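Hypothetical hydrolase (Bacteroides thetaiotaomicron, PDB 3TC9) probably acts as an auxiliary nutrient-binding protein, joining an immunoglobulin-like IPT/TIG domain to a six-bladed beta-propeller, with the ligand and any hydrolase activity not established. Local coordinates at residues V287-H292 with A333-T338; K47-I52 with S83-E88. One frame throughout, in Å; residues are numbered along the deposited sequence.

Interaction 2 comes first along the chain, inside the N-terminal IPT/TIG domain, and closes before interaction 1 opens in the beta-propeller. The two share no strand or sheet. Their centres lie 53 Å apart, their nearest atoms about 33 Å, and they sit on opposite sides of the centre of this elongated chain. Interaction 2 pairs neighbouring strands 48-52 and 80-85 of one immunoglobulin-like sheet. Interaction 1 instead joins two different sheets, bringing the end of strand 283-288 against the start of strand 334-341 in the next blade. One contact thus builds a sheet and the other fits blades together, in two modules that probably have separate hydrophobic cores.

Interaction 1. Residues V287-H292 with A333-T338; sequences VVVNQH and APRQGT. With EDO (1,2-ethanediol), chain U.
The CA atoms of Val-289 and Ala-333, 4.8 Å apart, are the nearest pair across the contact, and the CA-H of Ala-333 points almost straight (178° at H) at the carbonyl O of Val-289, the CA-O distance being 3.3 Å. Beside this point the backbone N of Ala-333 donates to ND1 of His-292 (2.9 Å, 162°), arriving at the ring edge and close to its plane. The carbonyl carbon of Asn-290 sits over one face of the ring, offset toward the rim, and His-332 meets the same ring edge-to-face. Pro-334 and Val-287 overlap running in opposed directions, CB of the proline 3.7 Å from CG1 of the valine. These contacts join adjacent blades of the six-bladed propeller: segment 287-292 leaves the second strand of one four-stranded blade, while segment 333-338 opens strand 334-341, at the inner edge of the next. His-274 and Gln-276, on the inner strand 273-277 of the first blade, add hydrogen bonds to Arg-335 O and Gly-337 N. Val-289 fits against the peptide between Pro-334 and Arg-335, its CG2 3.4 Å from Pro-334 O, while its CG1 lies 3.7 Å from NE of Arg-335, approaching the guanidinium obliquely. The arginine chain bends where chi2 (-59°) places CD. At its end NH1 bonds O2 of a 1,2-ethanediol at 3.1 Å, with that oxygen at the edge of the guanidinium and near its plane. The diol, probably from the crystallisation liquor, also bonds Arg-182 O and Val-140 O of other blades, and Glu-157 and Glu-402 form only long, weak ion pairs with the same guanidinium.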
loop_
_atom_site.group_PDB
_atom_site.type_symbol
_atom_site.label_atom_id
_atom_site.label_comp_id
_atom_site.label_asym_id
_atom_site.label_seq_id
_atom_site.Cartn_x
_atom_site.Cartn_y
_atom_site.Cartn_z
ATOM N N VAL B 287 0.433 -16.491 21.894
ATOM C CA VAL B 287 -0.928 -16.932 21.650
ATOM C C VAL B 287 -1.180 -18.171 22.455
ATOM O O VAL B 287 -0.624 -19.241 22.123
ATOM C CB VAL B 287 -1.151 -17.143 20.128
ATOM C CG1 VAL B 287 -2.552 -17.688 19.807
ATOM C CG2 VAL B 287 -0.859 -15.849 19.347
ATOM N N VAL B 288 -2.042 -18.030 23.510
ATOM C CA VAL B 288 -2.362 -19.154 24.404
ATOM C C VAL B 288 -3.601 -19.904 23.885
ATOM O O VAL B 288 -4.752 -19.529 24.139
ATOM C CB VAL B 288 -2.475 -18.794 25.897
ATOM C CG1 VAL B 288 -2.369 -20.061 26.742
ATOM C CG2 VAL B 288 -1.382 -17.806 26.286
ATOM N N VAL B 289 -3.317 -20.971 23.138
ATOM C CA VAL B 289 -4.272 -21.850 22.454
ATOM C C VAL B 289 -5.315 -22.434 23.432
ATOM O O VAL B 289 -6.511 -22.402 23.120
ATOM C CB VAL B 289 -3.512 -22.987 21.718
ATOM C CG1 VAL B 289 -4.461 -23.862 20.890
ATOM C CG2 VAL B 289 -2.409 -22.414 20.837
ATOM N N ASN B 290 -4.885 -22.959 24.596
ATOM C CA ASN B 290 -5.832 -23.617 25.485
ATOM C C ASN B 290 -6.357 -22.710 26.616
ATOM O O ASN B 290 -7.072 -23.208 27.498
ATOM C CB ASN B 290 -5.201 -24.888 26.067
ATOM C CG ASN B 290 -4.062 -24.632 27.017
ATOM O OD1 ASN B 290 -3.390 -23.589 26.976
ATOM N ND2 ASN B 290 -3.840 -25.574 27.914
ATOM N N GLN B 291 -6.044 -21.392 26.583
ATOM C CA GLN B 291 -6.478 -20.455 27.631
ATOM C C GLN B 291 -7.191 -19.215 27.056
ATOM O O GLN B 291 -7.727 -18.394 27.801
ATOM C CB GLN B 291 -5.299 -20.061 28.548
ATOM C CG GLN B 291 -4.675 -21.236 29.320
ATOM C CD GLN B 291 -5.622 -21.937 30.284
ATOM O OE1 GLN B 291 -6.582 -21.365 30.811
ATOM N NE2 GLN B 291 -5.358 -23.200 30.563
ATOM N N HIS B 292 -7.271 -19.154 25.727
ATOM C CA HIS B 292 -8.044 -18.226 24.886
ATOM C C HIS B 292 -7.729 -16.752 25.111
ATOM O O HIS B 292 -8.637 -15.921 25.223
ATOM C CB HIS B 292 -9.532 -18.518 25.093
ATOM C CG HIS B 292 -9.764 -19.981 25.238
ATOM N ND1 HIS B 292 -9.598 -20.837 24.166
ATOM C CD2 HIS B 292 -9.974 -20.716 26.358
ATOM C CE1 HIS B 292 -9.785 -22.057 24.645
ATOM N NE2 HIS B 292 -10.005 -22.036 25.960
ATOM N N ALA B 333 -9.812 -21.051 21.234
ATOM C CA ALA B 333 -8.685 -21.814 20.678
ATOM C C ALA B 333 -7.984 -21.026 19.550
ATOM O O ALA B 333 -8.047 -21.448 18.393
ATOM C CB ALA B 333 -9.138 -23.201 20.184
ATOM N N PRO B 334 -7.319 -19.883 19.827
ATOM C CA PRO B 334 -6.630 -19.181 18.732
ATOM C C PRO B 334 -5.439 -20.011 18.248
ATOM O O PRO B 334 -4.789 -20.695 19.050
ATOM C CB PRO B 334 -6.189 -17.872 19.373
ATOM C CG PRO B 334 -6.044 -18.187 20.846
ATOM C CD PRO B 334 -7.122 -19.195 21.128
ATOM N N ARG B 335 -5.203 -20.021 16.932
ATOM C CA ARG B 335 -4.125 -20.824 16.365
ATOM C C ARG B 335 -3.098 -19.904 15.700
ATOM O O ARG B 335 -2.704 -18.929 16.335
ATOM C CB ARG B 335 -4.706 -21.880 15.401
ATOM C CG ARG B 335 -5.458 -23.031 16.108
ATOM C CD ARG B 335 -4.539 -23.763 17.079
ATOM N NE ARG B 335 -5.042 -25.080 17.444
ATOM C CZ ARG B 335 -4.719 -26.210 16.828
ATOM N NH1 ARG B 335 -3.883 -26.197 15.797
ATOM N NH2 ARG B 335 -5.235 -27.361 17.232
ATOM N N GLN B 336 -2.673 -20.173 14.444
ATOM C CA GLN B 336 -1.679 -19.319 13.785
ATOM C C GLN B 336 -2.232 -17.934 13.457
ATOM O O GLN B 336 -3.423 -17.784 13.142
ATOM C CB GLN B 336 -1.141 -19.970 12.501
ATOM C CG GLN B 336 0.134 -19.309 11.978
ATOM C CD GLN B 336 0.629 -19.907 10.681
ATOM O OE1 GLN B 336 -0.045 -20.719 10.041
ATOM N NE2 GLN B 336 1.816 -19.511 10.248
ATOM N N GLY B 337 -1.333 -16.944 13.550
ATOM C CA GLY B 337 -1.563 -15.557 13.179
ATOM C C GLY B 337 -0.615 -15.112 12.088
ATOM O O GLY B 337 0.361 -15.806 11.788
ATOM N N THR B 338 -0.899 -13.974 11.464
ATOM C CA THR B 338 -0.082 -13.415 10.398
ATOM C C THR B 338 -0.124 -11.880 10.541
ATOM O O THR B 338 -1.186 -11.322 10.835
ATOM C CB THR B 338 -0.546 -13.974 8.994
ATOM O OG1 THR B 338 0.468 -13.770 8.015
ATOM C CG2 THR B 338 -1.899 -13.432 8.496
HETATM C C1 EDO U . -0.726 -25.355 15.828
HETATM O O1 EDO U . 0.686 -25.230 15.715
HETATM C C2 EDO U . -1.306 -23.991 15.489
HETATM O O2 EDO U . -2.153 -24.088 14.340
#

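Interaction 2. Residues K47-I52 with S83-E88; sequences KIKVTI and SILNDE
Lys-47 and Lys-49 present their flat carbonyl groups to strand 83-85 in different ways: Leu-85 N reaches Lys-47 O from 26° out of the carbonyl plane, whereas Ser-83 N meets Lys-49 O within its plane. The latter bond and its reciprocal, Lys-49 N to Ser-83 O (2.8 Å), together make Lys-49 and Ser-83 an antiparallel hydrogen-bonded pair; Ile-48 and Ile-84 form the neighbouring non-hydrogen-bonded pair. Lys-47 O also receives the CA-H of Ile-84, with the carbon 3.3 Å away. On the face carrying the isoleucines, the two side chains lie side by side and point the same way. The chi2 of Ile-84 (-57°) brings its CD1 to 4.1 Å from CG1 of Ile-48. Behind them this face turns to the domain interior, where Ile-48 rests on Leu-67 and Ala-62. On the other face Lys-49 CB stands 4.3 Å from Ser-83 CB and 4.1 Å from Leu-85 CD1, while Lys-49 NZ reaches on to a salt bridge with Glu-91 and Ser-83 OG bonds Asn-94 OD1. Strand 80-85 lies between 48-52 and 91-96 in the sheet of the immunoglobulin-like IPT/TIG domain, and residues 86-90 turn the chain into 91-96. Near this turn Lys-47 CB lies 3.6 Å from Leu-85 O, and the extended lysine chain continues alongside Asp-87. Its NZ forms a salt bridge with Asp-87 OD1 at 3.1 Å, a weak hydrogen bond by its geometry. Backbone bonds and buried isoleucines therefore probably carry most of the pairing, while the lysine-aspartate ion pair, near solvent and likely screened by it, adds a modest electrostatic tie between Lys-47 and the turn.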
loop_
_atom_site.group_PDB
_atom_site.type_symbol
_atom_site.label_atom_id
_atom_site.label_comp_id
_atom_site.label_asym_id
_atom_site.label_seq_id
_atom_site.Cartn_x
_atom_site.Cartn_y
_atom_site.Cartn_z
ATOM N N LYS B 47 -38.671 -13.645 -20.715
ATOM C CA LYS B 47 -38.366 -13.171 -22.061
ATOM C C LYS B 47 -37.472 -11.946 -22.041
ATOM O O LYS B 47 -37.308 -11.309 -23.069
ATOM C CB LYS B 47 -39.664 -12.903 -22.820
ATOM C CG LYS B 47 -40.427 -14.175 -23.115
ATOM C CD LYS B 47 -41.775 -13.841 -23.640
ATOM C CE LYS B 47 -42.320 -14.979 -24.437
ATOM N NZ LYS B 47 -43.673 -14.664 -24.982
ATOM N N ILE B 48 -36.878 -11.635 -20.902
ATOM C CA ILE B 48 -35.953 -10.497 -20.752
ATOM C C ILE B 48 -34.557 -11.022 -20.447
ATOM O O ILE B 48 -34.386 -11.821 -19.530
ATOM C CB ILE B 48 -36.384 -9.438 -19.705
ATOM C CG1 ILE B 48 -37.892 -9.066 -19.849
ATOM C CG2 ILE B 48 -35.487 -8.197 -19.798
ATOM C CD1 ILE B 48 -38.422 -8.168 -18.744
ATOM N N LYS B 49 -33.569 -10.558 -21.221
ATOM C CA LYS B 49 -32.164 -10.903 -21.007
ATOM C C LYS B 49 -31.366 -9.627 -20.781
ATOM O O LYS B 49 -31.279 -8.788 -21.683
ATOM C CB LYS B 49 -31.589 -11.712 -22.187
ATOM C CG LYS B 49 -30.101 -12.019 -22.057
ATOM C CD LYS B 49 -29.628 -13.080 -23.039
ATOM C CE LYS B 49 -29.133 -12.501 -24.353
ATOM N NZ LYS B 49 -29.216 -13.516 -25.446
ATOM N N VAL B 50 -30.790 -9.480 -19.575
ATOM C CA VAL B 50 -29.906 -8.348 -19.281
ATOM C C VAL B 50 -28.455 -8.886 -19.172
ATOM O O VAL B 50 -28.205 -9.900 -18.539
ATOM C CB VAL B 50 -30.362 -7.553 -18.027
ATOM C CG1 VAL B 50 -29.391 -6.415 -17.696
ATOM C CG2 VAL B 50 -31.782 -7.014 -18.218
ATOM N N THR B 51 -27.529 -8.214 -19.823
ATOM C CA THR B 51 -26.094 -8.488 -19.831
ATOM C C THR B 51 -25.386 -7.264 -19.268
ATOM O O THR B 51 -25.597 -6.180 -19.805
ATOM C CB THR B 51 -25.600 -8.802 -21.264
ATOM O OG1 THR B 51 -26.559 -9.591 -21.993
ATOM C CG2 THR B 51 -24.244 -9.476 -21.277
ATOM N N ILE B 52 -24.598 -7.409 -18.186
ATOM C CA ILE B 52 -23.824 -6.295 -17.575
ATOM C C ILE B 52 -22.339 -6.713 -17.632
ATOM O O ILE B 52 -21.984 -7.768 -17.117
ATOM C CB ILE B 52 -24.290 -5.922 -16.120
ATOM C CG1 ILE B 52 -25.809 -5.625 -16.054
ATOM C CG2 ILE B 52 -23.478 -4.716 -15.574
ATOM C CD1 ILE B 52 -26.390 -5.420 -14.620
ATOM N N SER B 83 -32.060 -7.435 -24.037
ATOM C CA SER B 83 -32.709 -8.090 -25.162
ATOM C C SER B 83 -34.029 -8.634 -24.723
ATOM O O SER B 83 -34.138 -9.163 -23.607
ATOM C CB SER B 83 -31.851 -9.238 -25.699
ATOM O OG SER B 83 -30.762 -8.783 -26.477
ATOM N N ILE B 84 -35.023 -8.501 -25.586
ATOM C CA ILE B 84 -36.330 -9.138 -25.423
ATOM C C ILE B 84 -36.245 -10.408 -26.299
ATOM O O ILE B 84 -35.711 -10.380 -27.424
ATOM C CB ILE B 84 -37.560 -8.219 -25.743
ATOM C CG1 ILE B 84 -37.565 -6.928 -24.891
ATOM C CG2 ILE B 84 -38.898 -8.973 -25.618
ATOM C CD1 ILE B 84 -37.541 -7.036 -23.346
ATOM N N LEU B 85 -36.675 -11.518 -25.744
ATOM C CA LEU B 85 -36.608 -12.820 -26.422
ATOM C C LEU B 85 -37.970 -13.334 -26.811
ATOM O O LEU B 85 -38.984 -12.864 -26.306
ATOM C CB LEU B 85 -35.939 -13.863 -25.486
ATOM C CG LEU B 85 -34.698 -13.418 -24.715
ATOM C CD1 LEU B 85 -34.375 -14.414 -23.649
ATOM C CD2 LEU B 85 -33.493 -13.261 -25.643
ATOM N N ASN B 86 -37.983 -14.323 -27.702
ATOM C CA ASN B 86 -39.175 -15.050 -28.090
ATOM C C ASN B 86 -39.241 -16.316 -27.195
ATOM O O ASN B 86 -38.398 -16.470 -26.305
ATOM C CB ASN B 86 -39.175 -15.365 -29.620
ATOM C CG ASN B 86 -38.083 -16.276 -30.146
ATOM O OD1 ASN B 86 -37.397 -17.004 -29.415
ATOM N ND2 ASN B 86 -37.970 -16.333 -31.459
ATOM N N ASP B 87 -40.233 -17.193 -27.408
ATOM C CA ASP B 87 -40.437 -18.414 -26.602
ATOM C C ASP B 87 -39.240 -19.367 -26.655
ATOM O O ASP B 87 -38.952 -20.055 -25.672
ATOM C CB ASP B 87 -41.688 -19.173 -27.067
ATOM C CG ASP B 87 -43.021 -18.447 -26.931
ATOM O OD1 ASP B 87 -43.088 -17.456 -26.172
ATOM O OD2 ASP B 87 -44.000 -18.874 -27.587
ATOM N N GLU B 88 -38.515 -19.355 -27.781
ATOM C CA GLU B 88 -37.364 -20.218 -28.039
ATOM C C GLU B 88 -36.044 -19.603 -27.536
ATOM O O GLU B 88 -34.996 -20.200 -27.738
ATOM C CB GLU B 88 -37.287 -20.539 -29.544
ATOM C CG GLU B 88 -38.551 -21.186 -30.124
ATOM C CD GLU B 88 -39.754 -20.268 -30.287
ATOM O OE1 GLU B 88 -39.552 -19.078 -30.613
ATOM O OE2 GLU B 88 -40.897 -20.732 -30.086
#